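Local coordinates for metallo-beta-lactamase domain-containing protein 1 (Thermotoga maritima, PDB 1ZTC) that probably acts as a metal-dependent endoribonuclease of the metallo-beta-lactamase superfamily and holds two nickel ions in this crystal form, at residues A[67-71]-A[72-76]; A[192-195]-A[196-200]. One frame throughout, in Å; residues are numbered along the deposited sequence.

Contact 1: residues A[67-71]-A[72-76]; sequences LGISP and DDITD
With CG beside its backbone N (chi1 -60°), the side chain of Asp-73 bends back to Ser-70, three residues earlier, and brings OD2 within 2.9 Å of Ser-70 N. This bond is nearly straight (170°), and it reaches OD2 on the anti side of the carboxylate, somewhat out of its plane. The same oxygen lies 3.7 Å from Ile-69 CB, alongside the base of that side chain. Ser-70 answers with two acceptors: its OG takes Asp-72 N at 3.0 Å, closing an ST turn, and its carbonyl O takes Asp-73 N at 3.0 Å, with the donor well above the carbonyl plane. One step on, Ile-74 N bonds to Pro-71 O at 3.1 Å in the same way. A water lies 2.7 Å from Pro-71 O and may help bridge it to Ile-74 O. On the inner side, with CG1 between the backbone N and carbonyl carbon (chi1 59°), the arm of Ile-69 carries its CD1 to 4.1 Å from Ile-74 CD1, a meeting of branch ends. Both isoleucines also touch Tyr-39 and Phe-64. The carboxylate of Asp-72 turns outward to a salt bridge with Arg-118 of the second subunit, so the turn also belongs to a subunit interface. Gly-68, with positive phi, ends helix 57-67 in a Schellman motif; the 3-10 turn then redirects the chain into strand 76-78. Since strands 45-49 and 76-78 are parallel neighbours in the sheet, this is the helix-to-strand return of a beta-alpha-beta crossover in the metallo-beta-lactamase fold.

Contact 2: residues A[192-195]-A[196-200]; sequences VQVK and NFLDR
Lys-195 reaches along the helix to Asp-199, four residues on, and its NZ donates to OD2 at 3.0 Å in a salt bridge. OD2 is met through its syn lone pair, and a bend in the lysine chain at chi2 (-110°) lays CE alongside the same oxygen at 3.5 Å. The backbone polar atoms pair in the helical pattern: Asn-196 N on Val-192 O (2.9 Å), Phe-197 N on Gln-193 O, Leu-198 N on Val-194 O and Asp-199 N on Lys-195 O. The Asn-196 side chain runs beside that of Val-192, in the same direction, its ND2 being 3.6 Å from CG1 of the valine; ND2 also comes to 3.3 Å from Val-192 O, but the angle is too poor for a hydrogen bond. At the start of the helix Ser-191 OG bonds to both Val-194 N and Gln-193 OE1, while Gln-193 NE2 bonds to Gly-188 O of the third subunit. On the inner face Val-194 packs on Ile-185, Leu-198 on Leu-170, and Phe-197 sets its ring edge-to-face with Phe-147. Arg-200 adds a salt bridge to Glu-136 of the same chain, and Val-192 meets Val-192 of the third subunit. The chemistry thus joins the helix to its own chain by apolar and charged contacts alike, whereas the Lys-195/Asp-199 pair, both exposed, probably contributes only modestly to helix stability, since water competes for it.

Contact 1 precedes contact 2 along the chain, and they sit on opposite sides of its centre, 34 Å apart between centres and about 20 Å between nearest atoms, without touching. Residues 67-76 link helix 57-67 to strand 76-78 within the six-stranded mixed sheet; residues 192-200 belong to helix 192-201, which packs on strand 169-171 of the five-stranded sheet and leads to strand 206-208 at that sheet's edge. Each contact therefore serves a different half of the two-sheet fold. They also face different partners, contact 1 the second subunit and contact 2 the third, so both help place the chain in its four-chain assembly.

Contact 1: residues A[67-71]-A[72-76]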
loop_
_atom_site.group_PDB
_atom_site.type_symbol
_atom_site.label_atom_id
_atom_site.label_comp_id
_atom_site.label_asym_id
_atom_site.label_seq_id
_atom_site.Cartn_x
_atom_site.Cartn_y
_atom_site.Cartn_z
ATOM N N LEU A 67 -14.291 22.389 2.784
ATOM C CA LEU A 67 -14.403 23.327 3.901
ATOM C C LEU A 67 -14.260 24.798 3.488
ATOM O O LEU A 67 -14.596 25.699 4.259
ATOM C CB LEU A 67 -13.347 23.011 4.943
ATOM C CG LEU A 67 -13.599 21.760 5.766
ATOM C CD1 LEU A 67 -12.342 21.418 6.535
ATOM C CD2 LEU A 67 -14.764 21.972 6.701
ATOM N N GLY A 68 -13.748 25.034 2.289
ATOM C CA GLY A 68 -13.539 26.376 1.793
ATOM C C GLY A 68 -12.380 27.082 2.473
ATOM O O GLY A 68 -12.366 28.310 2.553
ATOM N N ILE A 69 -11.403 26.324 2.946
ATOM C CA ILE A 69 -10.255 26.912 3.619
ATOM C C ILE A 69 -8.958 26.529 2.938
ATOM O O ILE A 69 -8.917 25.605 2.136
ATOM C CB ILE A 69 -10.159 26.481 5.082
ATOM C CG1 ILE A 69 -10.039 24.954 5.184
ATOM C CG2 ILE A 69 -11.349 27.019 5.862
ATOM C CD1 ILE A 69 -9.683 24.484 6.555
ATOM N N SER A 70 -7.920 27.279 3.289
ATOM C CA SER A 70 -6.576 27.063 2.828
ATOM C C SER A 70 -5.736 26.654 4.039
ATOM O O SER A 70 -6.136 26.868 5.177
ATOM C CB SER A 70 -6.096 28.372 2.166
ATOM O OG SER A 70 -4.753 28.683 2.431
ATOM N N PRO A 71 -4.579 26.036 3.797
ATOM C CA PRO A 71 -3.615 25.811 4.876
ATOM C C PRO A 71 -3.267 27.090 5.658
ATOM O O PRO A 71 -3.008 27.021 6.838
ATOM C CB PRO A 71 -2.376 25.291 4.119
ATOM C CG PRO A 71 -2.930 24.649 2.880
ATOM C CD PRO A 71 -4.103 25.509 2.497
ATOM N N ASP A 72 -3.259 28.232 4.989
ATOM C CA ASP A 72 -2.968 29.518 5.634
ATOM C C ASP A 72 -3.966 29.919 6.703
ATOM O O ASP A 72 -3.692 30.814 7.499
ATOM C CB ASP A 72 -2.915 30.656 4.607
ATOM C CG ASP A 72 -1.844 30.446 3.555
ATOM O OD1 ASP A 72 -0.859 29.732 3.826
ATOM O OD2 ASP A 72 -1.998 30.980 2.443
ATOM N N ASP A 73 -5.131 29.271 6.708
ATOM C CA ASP A 73 -6.188 29.590 7.676
ATOM C C ASP A 73 -6.074 28.773 8.942
ATOM O O ASP A 73 -6.791 29.018 9.900
ATOM C CB ASP A 73 -7.572 29.360 7.062
ATOM C CG ASP A 73 -7.830 30.230 5.815
ATOM O OD1 ASP A 73 -7.556 31.457 5.826
ATOM O OD2 ASP A 73 -8.327 29.668 4.826
ATOM N N ILE A 74 -5.185 27.791 8.965
ATOM C CA ILE A 74 -5.012 26.983 10.159
ATOM C C ILE A 74 -4.217 27.786 11.189
ATOM O O ILE A 74 -3.115 28.216 10.906
ATOM C CB ILE A 74 -4.280 25.666 9.827
ATOM C CG1 ILE A 74 -5.096 24.853 8.795
ATOM C CG2 ILE A 74 -3.991 24.874 11.086
ATOM C CD1 ILE A 74 -6.563 24.616 9.154
ATOM N N THR A 75 -4.804 27.935 12.376
ATOM C CA THR A 75 -4.280 28.740 13.472
ATOM C C THR A 75 -3.525 27.919 14.526
ATOM O O THR A 75 -2.668 28.438 15.204
ATOM C CB THR A 75 -5.452 29.479 14.185
ATOM O OG1 THR A 75 -6.417 28.518 14.668
ATOM C CG2 THR A 75 -6.132 30.434 13.215
ATOM N N ASP A 76 -3.884 26.649 14.691
ATOM C CA ASP A 76 -3.328 25.832 15.764
ATOM C C ASP A 76 -3.160 24.402 15.293
ATOM O O ASP A 76 -4.054 23.843 14.648
ATOM C CB ASP A 76 -4.237 25.840 17.003
ATOM C CG ASP A 76 -4.518 27.244 17.532
ATOM O OD1 ASP A 76 -3.765 27.719 18.410
ATOM O OD2 ASP A 76 -5.482 27.877 17.063
HETATM O O HOH W 1 -1.304 27.972 8.764
#

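Contact 2: residues A[192-195]-A[196-200]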
loop_
_atom_site.group_PDB
_atom_site.type_symbol
_atom_site.label_atom_id
_atom_site.label_comp_id
_atom_site.label_asym_id
_atom_site.label_seq_id
_atom_site.Cartn_x
_atom_site.Cartn_y
_atom_site.Cartn_z
ATOM N N VAL A 192 -1.664 -2.274 30.864
ATOM C CA VAL A 192 -2.305 -1.901 32.095
ATOM C C VAL A 192 -2.390 -0.377 32.221
ATOM O O VAL A 192 -3.398 0.147 32.678
ATOM C CB VAL A 192 -1.597 -2.486 33.335
ATOM C CG1 VAL A 192 -2.328 -2.069 34.606
ATOM C CG2 VAL A 192 -1.543 -4.012 33.252
ATOM N N GLN A 193 -1.358 0.325 31.772
ATOM C CA GLN A 193 -1.334 1.783 31.846
ATOM C C GLN A 193 -2.390 2.414 30.967
ATOM O O GLN A 193 -3.070 3.365 31.359
ATOM C CB GLN A 193 0.030 2.322 31.438
ATOM C CG GLN A 193 1.178 1.931 32.402
ATOM C CD GLN A 193 1.881 0.620 32.027
ATOM O OE1 GLN A 193 1.381 -0.203 31.254
ATOM N NE2 GLN A 193 3.047 0.430 32.593
ATOM N N VAL A 194 -2.541 1.882 29.763
ATOM C CA VAL A 194 -3.554 2.388 28.845
ATOM C C VAL A 194 -4.953 2.077 29.392
ATOM O O VAL A 194 -5.843 2.922 29.362
ATOM C CB VAL A 194 -3.344 1.877 27.367
ATOM C CG1 VAL A 194 -4.429 2.389 26.482
ATOM C CG2 VAL A 194 -2.029 2.370 26.825
ATOM N N LYS A 195 -5.140 0.869 29.907
ATOM C CA LYS A 195 -6.382 0.499 30.483
ATOM C C LYS A 195 -6.736 1.427 31.651
ATOM O O LYS A 195 -7.855 1.898 31.725
ATOM C CB LYS A 195 -6.331 -0.956 30.947
ATOM C CG LYS A 195 -7.691 -1.518 31.378
ATOM C CD LYS A 195 -7.792 -1.761 32.847
ATOM C CE LYS A 195 -9.205 -2.268 33.240
ATOM N NZ LYS A 195 -9.405 -2.083 34.696
ATOM N N ASN A 196 -5.782 1.711 32.548
ATOM C CA ASN A 196 -6.045 2.634 33.654
ATOM C C ASN A 196 -6.363 4.043 33.147
ATOM O O ASN A 196 -7.182 4.752 33.733
ATOM C CB ASN A 196 -4.884 2.688 34.651
ATOM C CG ASN A 196 -4.681 1.371 35.392
ATOM O OD1 ASN A 196 -5.609 0.574 35.535
ATOM N ND2 ASN A 196 -3.458 1.141 35.859
ATOM N N PHE A 197 -5.710 4.455 32.072
ATOM C CA PHE A 197 -5.988 5.749 31.483
ATOM C C PHE A 197 -7.420 5.840 30.961
ATOM O O PHE A 197 -8.126 6.807 31.199
ATOM C CB PHE A 197 -4.993 6.064 30.370
ATOM C CG PHE A 197 -5.302 7.357 29.644
ATOM C CD1 PHE A 197 -5.276 8.566 30.324
ATOM C CD2 PHE A 197 -5.656 7.350 28.298
ATOM C CE1 PHE A 197 -5.595 9.757 29.670
ATOM C CE2 PHE A 197 -5.976 8.531 27.634
ATOM C CZ PHE A 197 -5.938 9.738 28.329
ATOM N N LEU A 198 -7.857 4.833 30.232
ATOM C CA LEU A 198 -9.226 4.843 29.721
ATOM C C LEU A 198 -10.240 4.823 30.865
ATOM O O LEU A 198 -11.292 5.432 30.749
ATOM C CB LEU A 198 -9.478 3.690 28.785
ATOM C CG LEU A 198 -8.656 3.727 27.506
ATOM C CD1 LEU A 198 -8.880 2.451 26.716
ATOM C CD2 LEU A 198 -8.986 4.957 26.683
ATOM N N ASP A 199 -9.922 4.133 31.962
ATOM C CA ASP A 199 -10.772 4.161 33.144
ATOM C C ASP A 199 -10.863 5.567 33.739
ATOM O O ASP A 199 -11.928 5.991 34.187
ATOM C CB ASP A 199 -10.282 3.221 34.271
ATOM C CG ASP A 199 -10.511 1.750 33.971
ATOM O OD1 ASP A 199 -11.348 1.425 33.099
ATOM O OD2 ASP A 199 -9.842 0.910 34.626
ATOM N N ARG A 200 -9.735 6.267 33.773
ATOM C CA ARG A 200 -9.690 7.613 34.295
ATOM C C ARG A 200 -10.527 8.578 33.453
ATOM O O ARG A 200 -11.254 9.417 33.987
ATOM C CB ARG A 200 -8.252 8.115 34.334
ATOM C CG ARG A 200 -8.130 9.470 34.949
ATOM C CD ARG A 200 -6.770 10.106 34.739
ATOM N NE ARG A 200 -6.825 11.492 35.195
ATOM C CZ ARG A 200 -5.963 12.468 34.890
ATOM N NH1 ARG A 200 -4.898 12.262 34.104
ATOM N NH2 ARG A 200 -6.190 13.676 35.370
#